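PDB 3H4X: phosphatidylinositol-specific phospholipase C1 from Streptomyces antibioticus, which belongs to the calcium-dependent phosphoinositide phospholipase C family and folds as a single-chain beta/alpha barrel of the TIM type. Local coordinates for residues A156-G161 and G177-R182; T209-A214 and P250-W255; D242-Y247 and D277-L282; A263-Y266 and S270-T273. One frame throughout, in Å; residues are numbered along the deposited sequence.

Contact 1. Residues A156-G161 and G177-R182; sequences AVYGPG and GGWPSR
Tyr158 holds CG anti to its backbone nitrogen (chi1 -172°), which sends the phenol straight out of the 156-161 segment toward Pro180. Trp179 turns the other way, with CG anti to its carbonyl carbon (chi1 -64°); this carries the six-membered part of the indole back toward Tyr158 although its CB does not face that residue. The phenol therefore touches two neighbouring side chains with different atoms. Its end drives against the pyrrolidine ring of Pro180, which approaches from the opposite direction: Tyr158 OH is 3.2 Å from Pro180 CG, and Tyr158 CZ is 3.6 Å from the same CG. Along one edge, near the ring plane, Tyr158 CE2 lies 4.1 Å from Trp179 CZ3. No hydrogen bond crosses the contact, so fit alone joins the two segments. A long flat tyrosine suits this task because Tyr158 CA and Pro180 CA, the nearest such pair across the segments, are 10.1 Å apart.

Leu163, Leu185 and Leu190 pack around the tyrosine, and the indole NH of Trp179 is satisfied by the carbonyl of His280. The glycines serve the turns. Gly178, just past helix 170-177, has phi 68°, a conformation that glycine adopts easily, and Gly159, lacking a CB, makes way for Pro160 CD at the N-cap of helix 160-164. Pro160 fits the first turn, where no backbone NH is needed. Tyr158 also bonds through its backbone to Phe189. The two segments thus belong to the long connection from helix 142-153 to strand 189-195, an alpha-to-beta linker at the N-terminal end of the strands of a TIM-type barrel.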
loop_
_atom_site.group_PDB
_atom_site.type_symbol
_atom_site.label_atom_id
_atom_site.label_comp_id
_atom_site.label_asym_id
_atom_site.label_seq_id
_atom_site.Cartn_x
_atom_site.Cartn_y
_atom_site.Cartn_z
ATOM N N ALA A 156 -3.750 13.766 -7.768
ATOM C CA ALA A 156 -2.484 13.072 -7.581
ATOM C C ALA A 156 -2.658 11.568 -7.368
ATOM O O ALA A 156 -1.682 10.825 -7.385
ATOM C CB ALA A 156 -1.716 13.683 -6.424
ATOM N N VAL A 157 -3.895 11.122 -7.171
ATOM C CA VAL A 157 -4.162 9.711 -6.909
ATOM C C VAL A 157 -4.454 8.938 -8.189
ATOM O O VAL A 157 -5.205 9.403 -9.046
ATOM C CB VAL A 157 -5.347 9.544 -5.940
ATOM C CG1 VAL A 157 -5.607 8.067 -5.657
ATOM C CG2 VAL A 157 -5.080 10.299 -4.655
ATOM N N TYR A 158 -3.848 7.763 -8.319
ATOM C CA TYR A 158 -4.226 6.820 -9.357
ATOM C C TYR A 158 -4.969 5.695 -8.652
ATOM O O TYR A 158 -4.379 4.949 -7.873
ATOM C CB TYR A 158 -2.996 6.279 -10.081
ATOM C CG TYR A 158 -3.335 5.443 -11.297
ATOM C CD1 TYR A 158 -3.557 6.035 -12.536
ATOM C CD2 TYR A 158 -3.435 4.062 -11.209
ATOM C CE1 TYR A 158 -3.865 5.272 -13.655
ATOM C CE2 TYR A 158 -3.746 3.294 -12.319
ATOM C CZ TYR A 158 -3.963 3.903 -13.539
ATOM O OH TYR A 158 -4.270 3.132 -14.638
ATOM N N GLY A 159 -6.268 5.599 -8.908
ATOM C CA GLY A 159 -7.139 4.683 -8.176
ATOM C C GLY A 159 -7.818 3.665 -9.073
ATOM O O GLY A 159 -7.572 3.629 -10.278
ATOM N N PRO A 160 -8.679 2.818 -8.489
ATOM C CA PRO A 160 -9.356 1.769 -9.243
ATOM C C PRO A 160 -10.136 2.283 -10.442
ATOM O O PRO A 160 -10.204 1.598 -11.459
ATOM C CB PRO A 160 -10.310 1.163 -8.213
ATOM C CG PRO A 160 -9.616 1.363 -6.925
ATOM C CD PRO A 160 -8.934 2.702 -7.044
ATOM N N GLY A 161 -10.745 3.457 -10.325
ATOM C CA GLY A 161 -11.466 4.034 -11.460
ATOM C C GLY A 161 -10.538 4.323 -12.626
ATOM O O GLY A 161 -10.892 4.135 -13.792
ATOM N N GLY A 177 -5.057 -5.301 -20.239
ATOM C CA GLY A 177 -4.247 -4.165 -20.651
ATOM C C GLY A 177 -3.115 -3.780 -19.722
ATOM O O GLY A 177 -2.296 -2.945 -20.078
ATOM N N GLY A 178 -3.068 -4.379 -18.536
ATOM C CA GLY A 178 -2.013 -4.083 -17.572
ATOM C C GLY A 178 -2.055 -2.678 -16.992
ATOM O O GLY A 178 -3.064 -1.978 -17.087
ATOM N N TRP A 179 -0.940 -2.276 -16.390
ATOM C CA TRP A 179 -0.812 -0.979 -15.727
ATOM C C TRP A 179 -0.124 0.022 -16.643
ATOM O O TRP A 179 0.581 -0.365 -17.567
ATOM C CB TRP A 179 0.029 -1.122 -14.455
ATOM C CG TRP A 179 -0.593 -1.983 -13.410
ATOM C CD1 TRP A 179 -0.561 -3.343 -13.350
ATOM C CD2 TRP A 179 -1.335 -1.544 -12.266
ATOM N NE1 TRP A 179 -1.237 -3.781 -12.238
ATOM C CE2 TRP A 179 -1.728 -2.695 -11.561
ATOM C CE3 TRP A 179 -1.706 -0.291 -11.771
ATOM C CZ2 TRP A 179 -2.477 -2.633 -10.388
ATOM C CZ3 TRP A 179 -2.451 -0.231 -10.607
ATOM C CH2 TRP A 179 -2.829 -1.393 -9.931
ATOM N N PRO A 180 -0.305 1.321 -16.378
ATOM C CA PRO A 180 0.463 2.301 -17.134
ATOM C C PRO A 180 1.964 2.157 -16.898
ATOM O O PRO A 180 2.394 1.556 -15.906
ATOM C CB PRO A 180 -0.030 3.641 -16.576
ATOM C CG PRO A 180 -1.369 3.340 -15.987
ATOM C CD PRO A 180 -1.231 1.960 -15.428
ATOM N N SER A 181 2.752 2.709 -17.815
ATOM C CA SER A 181 4.194 2.738 -17.647
ATOM C C SER A 181 4.554 3.497 -16.374
ATOM O O SER A 181 3.813 4.373 -15.920
ATOM C CB SER A 181 4.865 3.394 -18.855
ATOM O OG SER A 181 4.734 4.801 -18.802
ATOM N N ARG A 182 5.700 3.157 -15.797
ATOM C CA ARG A 182 6.182 3.865 -14.624
ATOM C C ARG A 182 6.355 5.354 -14.928
ATOM O O ARG A 182 6.043 6.204 -14.095
ATOM C CB ARG A 182 7.495 3.260 -14.135
ATOM C CG ARG A 182 7.379 1.806 -13.708
ATOM C CD ARG A 182 8.659 1.336 -13.041
ATOM N NE ARG A 182 8.951 2.159 -11.876
ATOM C CZ ARG A 182 8.415 1.966 -10.675
ATOM N NH1 ARG A 182 7.572 0.963 -10.474
ATOM N NH2 ARG A 182 8.725 2.777 -9.674
#

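Contact 2. Residues T209-A214 and P250-W255; sequences TDVEYA and PALRPW
Van der Waals packing, with no hydrogen bond across, joins Val211 and Ala214 on one side to Leu252 and Trp255 on the other. A chi1 of 167° swings Val211 CG1 out beside the carbonyl carbon, and that methyl lies 3.8 Å from Leu252 CD1, the two side chains meeting at about a right angle. The other leucine branch turns to the next helical turn, where Leu252 CD2 is 4.1 Å from Ala214 C. Small Ala214 lets the 250-255 segment come near: its CB sits 4.3 Å from Trp255 CB, while the indole itself leads away toward Lys218 and Ala221.

Hydrogen bonds act within each segment rather than between them. Asp210 OD1 accepts from Val211 N at 2.8 Å, met from above the carboxylate plane, and its OD2 is held by the hydroxyl of Tyr247. In the 250-255 segment, Trp255 N bonds to Leu252 O; the CB atoms of both residues face the helix.

Among charged groups, Arg253 leaves the helix at its CB and forms a salt bridge with Glu245. The contact lays the loop 250-255, whose end is a 3-10 turn, against helix 209-222, one of the outer helices of the beta/alpha barrel.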
loop_
_atom_site.group_PDB
_atom_site.type_symbol
_atom_site.label_atom_id
_atom_site.label_comp_id
_atom_site.label_asym_id
_atom_site.label_seq_id
_atom_site.Cartn_x
_atom_site.Cartn_y
_atom_site.Cartn_z
ATOM N N THR A 209 -11.719 -5.458 6.546
ATOM C CA THR A 209 -11.338 -4.399 5.628
ATOM C C THR A 209 -11.424 -4.807 4.166
ATOM O O THR A 209 -11.880 -4.030 3.326
ATOM C CB THR A 209 -9.896 -3.969 5.932
ATOM O OG1 THR A 209 -9.842 -3.437 7.260
ATOM C CG2 THR A 209 -9.404 -2.926 4.936
ATOM N N ASP A 210 -10.969 -6.019 3.858
ATOM C CA ASP A 210 -10.894 -6.457 2.468
ATOM C C ASP A 210 -12.267 -6.613 1.821
ATOM O O ASP A 210 -12.540 -6.019 0.778
ATOM C CB ASP A 210 -9.996 -7.698 2.290
ATOM C CG ASP A 210 -10.378 -8.882 3.181
ATOM O OD1 ASP A 210 -11.291 -8.795 4.036
ATOM O OD2 ASP A 210 -9.717 -9.927 3.011
ATOM N N VAL A 211 -13.134 -7.391 2.454
ATOM C CA VAL A 211 -14.488 -7.577 1.961
ATOM C C VAL A 211 -15.266 -6.265 1.973
ATOM O O VAL A 211 -16.026 -5.980 1.056
ATOM C CB VAL A 211 -15.236 -8.655 2.782
ATOM C CG1 VAL A 211 -16.738 -8.629 2.497
ATOM C CG2 VAL A 211 -14.643 -10.030 2.511
ATOM N N GLU A 212 -15.069 -5.459 3.010
ATOM C CA GLU A 212 -15.797 -4.206 3.114
ATOM C C GLU A 212 -15.412 -3.248 1.990
ATOM O O GLU A 212 -16.279 -2.657 1.346
ATOM C CB GLU A 212 -15.576 -3.554 4.477
ATOM C CG GLU A 212 -16.459 -2.351 4.702
ATOM C CD GLU A 212 -16.470 -1.877 6.142
ATOM O OE1 GLU A 212 -15.861 -2.545 7.002
ATOM O OE2 GLU A 212 -17.098 -0.833 6.407
ATOM N N TYR A 213 -14.116 -3.081 1.749
ATOM C CA TYR A 213 -13.710 -2.136 0.718
ATOM C C TYR A 213 -13.956 -2.660 -0.701
ATOM O O TYR A 213 -14.390 -1.917 -1.578
ATOM C CB TYR A 213 -12.267 -1.657 0.909
ATOM C CG TYR A 213 -11.985 -0.397 0.120
ATOM C CD1 TYR A 213 -12.234 0.862 0.660
ATOM C CD2 TYR A 213 -11.515 -0.466 -1.182
ATOM C CE1 TYR A 213 -11.997 2.018 -0.073
ATOM C CE2 TYR A 213 -11.275 0.676 -1.917
ATOM C CZ TYR A 213 -11.518 1.912 -1.364
ATOM O OH TYR A 213 -11.274 3.033 -2.122
ATOM N N ALA A 214 -13.712 -3.947 -0.924
ATOM C CA ALA A 214 -14.015 -4.536 -2.223
ATOM C C ALA A 214 -15.509 -4.436 -2.529
ATOM O O ALA A 214 -15.900 -4.158 -3.662
ATOM C CB ALA A 214 -13.550 -5.979 -2.290
ATOM N N PRO A 250 -18.459 -14.575 -5.332
ATOM C CA PRO A 250 -17.617 -14.409 -6.514
ATOM C C PRO A 250 -17.621 -12.976 -7.041
ATOM O O PRO A 250 -16.670 -12.563 -7.704
ATOM C CB PRO A 250 -18.253 -15.347 -7.546
ATOM C CG PRO A 250 -19.130 -16.258 -6.772
ATOM C CD PRO A 250 -19.562 -15.525 -5.552
ATOM N N ALA A 251 -18.680 -12.227 -6.748
ATOM C CA ALA A 251 -18.809 -10.857 -7.242
ATOM C C ALA A 251 -17.762 -9.904 -6.662
ATOM O O ALA A 251 -17.471 -8.861 -7.247
ATOM C CB ALA A 251 -20.210 -10.330 -6.978
ATOM N N LEU A 252 -17.205 -10.257 -5.508
ATOM C CA LEU A 252 -16.190 -9.423 -4.872
ATOM C C LEU A 252 -14.821 -9.650 -5.496
ATOM O O LEU A 252 -13.980 -8.750 -5.514
ATOM C CB LEU A 252 -16.101 -9.725 -3.375
ATOM C CG LEU A 252 -17.308 -9.395 -2.493
ATOM C CD1 LEU A 252 -17.077 -9.867 -1.063
ATOM C CD2 LEU A 252 -17.620 -7.907 -2.526
ATOM N N ARG A 253 -14.602 -10.858 -6.003
ATOM C CA ARG A 253 -13.269 -11.282 -6.408
ATOM C C ARG A 253 -12.573 -10.388 -7.437
ATOM O O ARG A 253 -11.392 -10.106 -7.286
ATOM C CB ARG A 253 -13.292 -12.740 -6.872
ATOM C CG ARG A 253 -13.726 -13.706 -5.783
ATOM C CD ARG A 253 -13.722 -15.137 -6.276
ATOM N NE ARG A 253 -14.373 -16.022 -5.314
ATOM C CZ ARG A 253 -15.021 -17.134 -5.640
ATOM N NH1 ARG A 253 -15.110 -17.497 -6.910
ATOM N NH2 ARG A 253 -15.591 -17.870 -4.695
ATOM N N PRO A 254 -13.295 -9.930 -8.475
ATOM C CA PRO A 254 -12.592 -9.168 -9.515
ATOM C C PRO A 254 -12.231 -7.736 -9.119
ATOM O O PRO A 254 -11.724 -6.980 -9.949
ATOM C CB PRO A 254 -13.575 -9.175 -10.689
ATOM C CG PRO A 254 -14.901 -9.366 -10.065
ATOM C CD PRO A 254 -14.690 -10.227 -8.849
ATOM N N TRP A 255 -12.469 -7.374 -7.862
ATOM C CA TRP A 255 -12.065 -6.066 -7.358
ATOM C C TRP A 255 -10.738 -6.127 -6.614
ATOM O O TRP A 255 -10.236 -5.101 -6.160
ATOM C CB TRP A 255 -13.201 -5.430 -6.541
ATOM C CG TRP A 255 -14.333 -5.126 -7.457
ATOM C CD1 TRP A 255 -15.517 -5.791 -7.556
ATOM C CD2 TRP A 255 -14.339 -4.136 -8.486
ATOM N NE1 TRP A 255 -16.278 -5.252 -8.567
ATOM C CE2 TRP A 255 -15.574 -4.233 -9.154
ATOM C CE3 TRP A 255 -13.424 -3.162 -8.895
ATOM C CZ2 TRP A 255 -15.919 -3.390 -10.212
ATOM C CZ3 TRP A 255 -13.764 -2.330 -9.949
ATOM C CH2 TRP A 255 -15.004 -2.450 -10.594
#

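Contact 3. Residues D242-Y247 and D277-L282; sequences DPRERY and DTRHYL. With EOH (ethanol), chain N.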
loop_
_atom_site.group_PDB
_atom_site.type_symbol
_atom_site.label_atom_id
_atom_site.label_comp_id
_atom_site.label_asym_id
_atom_site.label_seq_id
_atom_site.Cartn_x
_atom_site.Cartn_y
_atom_site.Cartn_z
ATOM N N ASP A 242 -5.575 -19.257 -6.762
ATOM C CA ASP A 242 -6.123 -17.909 -6.786
ATOM C C ASP A 242 -6.605 -17.597 -5.376
ATOM O O ASP A 242 -7.593 -18.169 -4.922
ATOM C CB ASP A 242 -7.282 -17.827 -7.780
ATOM C CG ASP A 242 -7.839 -16.427 -7.918
ATOM O OD1 ASP A 242 -7.654 -15.607 -6.994
ATOM O OD2 ASP A 242 -8.470 -16.145 -8.957
ATOM N N PRO A 243 -5.898 -16.706 -4.662
ATOM C CA PRO A 243 -6.255 -16.462 -3.267
ATOM C C PRO A 243 -7.666 -15.918 -3.096
ATOM O O PRO A 243 -8.229 -15.997 -2.008
ATOM C CB PRO A 243 -5.224 -15.422 -2.821
ATOM C CG PRO A 243 -4.063 -15.619 -3.739
ATOM C CD PRO A 243 -4.680 -15.973 -5.057
ATOM N N ARG A 244 -8.229 -15.359 -4.161
ATOM C CA ARG A 244 -9.550 -14.753 -4.075
ATOM C C ARG A 244 -10.658 -15.791 -3.920
ATOM O O ARG A 244 -11.795 -15.450 -3.605
ATOM C CB ARG A 244 -9.795 -13.850 -5.283
ATOM C CG ARG A 244 -8.827 -12.669 -5.320
ATOM C CD ARG A 244 -8.753 -11.981 -6.673
ATOM N NE ARG A 244 -8.391 -12.903 -7.744
ATOM C CZ ARG A 244 -8.185 -12.533 -9.002
ATOM N NH1 ARG A 244 -8.272 -11.251 -9.342
ATOM N NH2 ARG A 244 -7.899 -13.446 -9.919
ATOM N N GLU A 245 -10.319 -17.062 -4.126
ATOM C CA GLU A 245 -11.283 -18.135 -3.915
ATOM C C GLU A 245 -11.680 -18.240 -2.440
ATOM O O GLU A 245 -12.647 -18.923 -2.113
ATOM C CB GLU A 245 -10.740 -19.465 -4.438
ATOM C CG GLU A 245 -10.449 -19.484 -5.937
ATOM C CD GLU A 245 -11.697 -19.503 -6.809
ATOM O OE1 GLU A 245 -12.824 -19.569 -6.273
ATOM O OE2 GLU A 245 -11.546 -19.455 -8.051
ATOM N N ARG A 246 -10.953 -17.553 -1.556
ATOM C CA ARG A 246 -11.309 -17.510 -0.138
ATOM C C ARG A 246 -12.595 -16.729 0.103
ATOM O O ARG A 246 -13.222 -16.894 1.142
ATOM C CB ARG A 246 -10.186 -16.878 0.690
ATOM C CG ARG A 246 -10.106 -15.359 0.568
ATOM C CD ARG A 246 -9.017 -14.770 1.451
ATOM N NE ARG A 246 -7.700 -15.299 1.114
ATOM C CZ ARG A 246 -6.566 -14.870 1.657
ATOM N NH1 ARG A 246 -6.592 -13.909 2.570
ATOM N NH2 ARG A 246 -5.413 -15.409 1.288
ATOM N N TYR A 247 -12.970 -15.865 -0.834
ATOM C CA TYR A 247 -14.193 -15.077 -0.699
ATOM C C TYR A 247 -15.355 -15.846 -1.306
ATOM O O TYR A 247 -15.327 -16.188 -2.487
ATOM C CB TYR A 247 -14.034 -13.708 -1.371
ATOM C CG TYR A 247 -12.824 -12.952 -0.877
ATOM C CD1 TYR A 247 -12.752 -12.504 0.436
ATOM C CD2 TYR A 247 -11.741 -12.711 -1.710
ATOM C CE1 TYR A 247 -11.638 -11.827 0.903
ATOM C CE2 TYR A 247 -10.625 -12.033 -1.253
ATOM C CZ TYR A 247 -10.576 -11.596 0.051
ATOM O OH TYR A 247 -9.462 -10.921 0.498
ATOM N N ASP A 277 2.344 -12.476 -12.083
ATOM C CA ASP A 277 3.052 -11.713 -13.103
ATOM C C ASP A 277 2.328 -11.820 -14.446
ATOM O O ASP A 277 2.139 -10.827 -15.151
ATOM C CB ASP A 277 4.481 -12.244 -13.215
ATOM C CG ASP A 277 5.452 -11.225 -13.775
ATOM O OD1 ASP A 277 5.007 -10.196 -14.326
ATOM O OD2 ASP A 277 6.673 -11.473 -13.661
ATOM N N THR A 278 1.901 -13.031 -14.784
ATOM C CA THR A 278 1.193 -13.272 -16.036
ATOM C C THR A 278 -0.071 -12.417 -16.136
ATOM O O THR A 278 -0.414 -11.914 -17.209
ATOM C CB THR A 278 0.834 -14.765 -16.180
ATOM O OG1 THR A 278 2.036 -15.546 -16.210
ATOM C CG2 THR A 278 0.037 -15.007 -17.450
ATOM N N ARG A 279 -0.748 -12.242 -15.007
ATOM C CA ARG A 279 -2.017 -11.521 -14.973
ATOM C C ARG A 279 -1.869 -10.033 -14.656
ATOM O O ARG A 279 -2.860 -9.302 -14.618
ATOM C CB ARG A 279 -2.967 -12.196 -13.982
ATOM C CG ARG A 279 -3.519 -13.520 -14.498
ATOM C CD ARG A 279 -4.046 -14.413 -13.387
ATOM N NE ARG A 279 -4.739 -15.580 -13.929
ATOM C CZ ARG A 279 -6.058 -15.754 -13.892
ATOM N NH1 ARG A 279 -6.839 -14.844 -13.323
ATOM N NH2 ARG A 279 -6.599 -16.848 -14.415
ATOM N N HIS A 280 -0.630 -9.599 -14.441
ATOM C CA HIS A 280 -0.314 -8.198 -14.148
ATOM C C HIS A 280 -0.826 -7.730 -12.786
ATOM O O HIS A 280 -1.030 -6.534 -12.564
ATOM C CB HIS A 280 -0.814 -7.274 -15.261
ATOM C CG HIS A 280 -0.453 -7.747 -16.634
ATOM N ND1 HIS A 280 0.839 -8.066 -16.995
ATOM C CD2 HIS A 280 -1.217 -7.975 -17.728
ATOM C CE1 HIS A 280 0.855 -8.461 -18.255
ATOM N NE2 HIS A 280 -0.380 -8.417 -18.722
ATOM N N TYR A 281 -1.027 -8.672 -11.869
ATOM C CA TYR A 281 -1.413 -8.320 -10.509
ATOM C C TYR A 281 -0.201 -7.814 -9.744
ATOM O O TYR A 281 0.924 -8.244 -9.992
ATOM C CB TYR A 281 -1.981 -9.531 -9.772
ATOM C CG TYR A 281 -3.188 -10.178 -10.414
ATOM C CD1 TYR A 281 -4.105 -9.436 -11.148
ATOM C CD2 TYR A 281 -3.428 -11.533 -10.246
ATOM C CE1 TYR A 281 -5.220 -10.038 -11.720
ATOM C CE2 TYR A 281 -4.530 -12.143 -10.805
ATOM C CZ TYR A 281 -5.423 -11.396 -11.537
ATOM O OH TYR A 281 -6.507 -12.041 -12.088
ATOM N N LEU A 282 -0.430 -6.912 -8.795
ATOM C CA LEU A 282 0.652 -6.456 -7.932
ATOM C C LEU A 282 0.845 -7.436 -6.790
ATOM O O LEU A 282 -0.119 -7.837 -6.142
ATOM C CB LEU A 282 0.377 -5.055 -7.390
ATOM C CG LEU A 282 0.172 -3.974 -8.452
ATOM C CD1 LEU A 282 -0.009 -2.615 -7.795
ATOM C CD2 LEU A 282 1.321 -3.938 -9.453
HETATM C C1 EOH N . 4.697 -11.066 -17.320
HETATM C C2 EOH N . 5.071 -12.542 -17.408
HETATM O O EOH N . 3.375 -10.828 -17.746
#
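Arg244 reaches Tyr281 with one corner of its guanidinium, NH2 donating to the phenol oxygen at 2.9 Å through a somewhat bent bond (143° at the hydrogen). The bend at chi3 (-57°) folds the end of the arginine so that one edge also serves Asp242 in a side-on salt bridge: NE gives to OD1, on its syn side, at 2.9 Å, and NH2 gives to OD2 at 2.9 Å. NH2 thus spends its hydrogens on a carboxylate and a phenol. Asp242 OD1 is gripped a second time by the backbone N of Arg244, an Asx turn that holds the carboxylate at the start of the 3-10 turn. The guanidinium plane stands 71° from the tyrosine ring.

Arg279, nearly extended from CG to NE, is a second donor to the same oxygen: its NH1 bonds to Tyr281 OH at 3.1 Å, the oxygen lying in its guanidinium plane. Its CB rests over the centre of one face of the Tyr281 ring, 3.5 Å above it, which helps to fix the ring's rotation. Arg244 NH2 and Arg279 NH1 come within 3.8 Å, probably tolerated because Asp242 and Asp171 lie close; Asp171 bonds both Arg244 NH1 and the Tyr281 hydroxyl. His280 closes helix 274-278 in a Schellman motif, and an ethanol donates to Asp277 O at 2.9 Å.

Trp275 of that helix packs on Asp242 and Arg244, Val235 of strand 232-236 also touches the arginine, and Val174 of helix 170-177 meets Tyr281, just before the chain enters strand 282-286.

Contact 4. Residues A263-Y266 and S270-T273; sequences AATY and SIDT. Unlike the reference sequence in segment 263-266: Ala264 (reference Pro).
Tyr266 and Ile271 meet in the beta-alpha-beta crossover that leads from strand 258-262 to its parallel neighbour 282-286 in the barrel, where the short helix 263-266 is followed by a tight return of the chain. The end of the isoleucine does the touching: Ile271 CD1 lies 3.8 Å from Tyr266 CD1, and the two side chains run obliquely past each other. On the same ring atom sits a second methyl, with Thr273 CG2 3.9 Å from Tyr266 CD1. Thr265 adds a looser touch, its CG2 being 4.2 Å from Ile271 CD1. Beta-branched residues suit positions 271 and 273 because Ile271 and Thr273 each set a methyl against the tyrosine as the loop returns.

Torsion explains how Thr273 serves two ends at once. Its OG1 stands between the backbone N and the carbonyl carbon (chi1 54°), leaving CG2 anti to the carbonyl carbon and directed at Tyr266, while the hydroxyl remains available for polar partners, among them Ala315 O.

Farther out, Leu283 and Met285 of strand 282-286 back the tyrosine. The polar side chains hold the flanking backbone: Thr265 OG1 bonds to Asp262, Ser270 OG to Asn268, and Asp272, whose CB is directed away from helix 263-266, caps a backbone N just past the segment, in the turn leading into helix 274-278. The two segments are finally tied by one water, which donates to Tyr266 O at 2.9 Å and to Thr273 OG1 at 3.1 Å.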
loop_
_atom_site.group_PDB
_atom_site.type_symbol
_atom_site.label_atom_id
_atom_site.label_comp_id
_atom_site.label_asym_id
_atom_site.label_seq_id
_atom_site.Cartn_x
_atom_site.Cartn_y
_atom_site.Cartn_z
ATOM N N ALA A 263 7.162 -13.032 2.282
ATOM C CA ALA A 263 8.135 -13.388 1.246
ATOM C C ALA A 263 8.630 -14.833 1.349
ATOM O O ALA A 263 8.662 -15.560 0.352
ATOM C CB ALA A 263 9.318 -12.428 1.266
ATOM N N ALA A 264 9.032 -15.249 2.546
ATOM C CA ALA A 264 9.536 -16.607 2.719
ATOM C C ALA A 264 8.483 -17.630 2.299
ATOM O O ALA A 264 8.801 -18.650 1.680
ATOM C CB ALA A 264 9.970 -16.838 4.160
ATOM N N THR A 265 7.227 -17.352 2.628
ATOM C CA THR A 265 6.131 -18.235 2.251
ATOM C C THR A 265 5.982 -18.316 0.730
ATOM O O THR A 265 5.848 -19.409 0.168
ATOM C CB THR A 265 4.810 -17.803 2.916
ATOM O OG1 THR A 265 4.982 -17.781 4.339
ATOM C CG2 THR A 265 3.689 -18.766 2.566
ATOM N N TYR A 266 6.029 -17.168 0.059
ATOM C CA TYR A 266 5.939 -17.161 -1.396
ATOM C C TYR A 266 7.063 -17.949 -2.047
ATOM O O TYR A 266 6.922 -18.425 -3.172
ATOM C CB TYR A 266 5.947 -15.735 -1.947
ATOM C CG TYR A 266 4.618 -15.030 -1.837
ATOM C CD1 TYR A 266 3.467 -15.583 -2.388
ATOM C CD2 TYR A 266 4.511 -13.809 -1.188
ATOM C CE1 TYR A 266 2.246 -14.944 -2.286
ATOM C CE2 TYR A 266 3.300 -13.160 -1.091
ATOM C CZ TYR A 266 2.169 -13.732 -1.634
ATOM O OH TYR A 266 0.965 -13.075 -1.519
ATOM N N SER A 270 5.327 -23.793 -2.360
ATOM C CA SER A 270 3.903 -24.131 -2.365
ATOM C C SER A 270 3.060 -23.235 -3.269
ATOM O O SER A 270 1.897 -23.539 -3.533
ATOM C CB SER A 270 3.341 -24.076 -0.946
ATOM O OG SER A 270 3.425 -22.765 -0.422
ATOM N N ILE A 271 3.643 -22.137 -3.738
ATOM C CA ILE A 271 2.897 -21.131 -4.484
ATOM C C ILE A 271 3.566 -20.810 -5.811
ATOM O O ILE A 271 4.763 -20.539 -5.861
ATOM C CB ILE A 271 2.751 -19.834 -3.663
ATOM C CG1 ILE A 271 2.006 -20.125 -2.358
ATOM C CG2 ILE A 271 2.041 -18.759 -4.478
ATOM C CD1 ILE A 271 2.105 -19.015 -1.329
ATOM N N ASP A 272 2.783 -20.838 -6.884
ATOM C CA ASP A 272 3.270 -20.468 -8.202
ATOM C C ASP A 272 3.158 -18.955 -8.367
ATOM O O ASP A 272 2.106 -18.439 -8.736
ATOM C CB ASP A 272 2.451 -21.172 -9.283
ATOM C CG ASP A 272 2.863 -20.767 -10.683
ATOM O OD1 ASP A 272 3.866 -20.038 -10.825
ATOM O OD2 ASP A 272 2.185 -21.188 -11.647
ATOM N N THR A 273 4.238 -18.235 -8.091
ATOM C CA THR A 273 4.162 -16.778 -8.122
ATOM C C THR A 273 4.115 -16.208 -9.541
ATOM O O THR A 273 3.770 -15.045 -9.721
ATOM C CB THR A 273 5.301 -16.123 -7.326
ATOM O OG1 THR A 273 6.555 -16.627 -7.794
ATOM C CG2 THR A 273 5.160 -16.421 -5.837
HETATM O O HOH W 1 8.169 -18.318 -5.765
#

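Contacts 1 and 2 follow each other along the chain, whereas contacts 2 and 3 interleave, and contact 4 falls wholly between the two segments of contact 3. The centres of contacts 2 and 3 lie about 12 Å apart, joined directly through Tyr247. Contact 1 reaches contact 3, about 17 Å away centre to centre, through Trp179, which also packs on Leu282. Contact 4 is the remotest from contact 1, their centres about 26 Å apart. All four lie in connections between successive strands of one barrel, from 124-130 to 282-286: contacts 1 and 4 each brace a single connection, while contacts 2 and 3 join neighbouring ones.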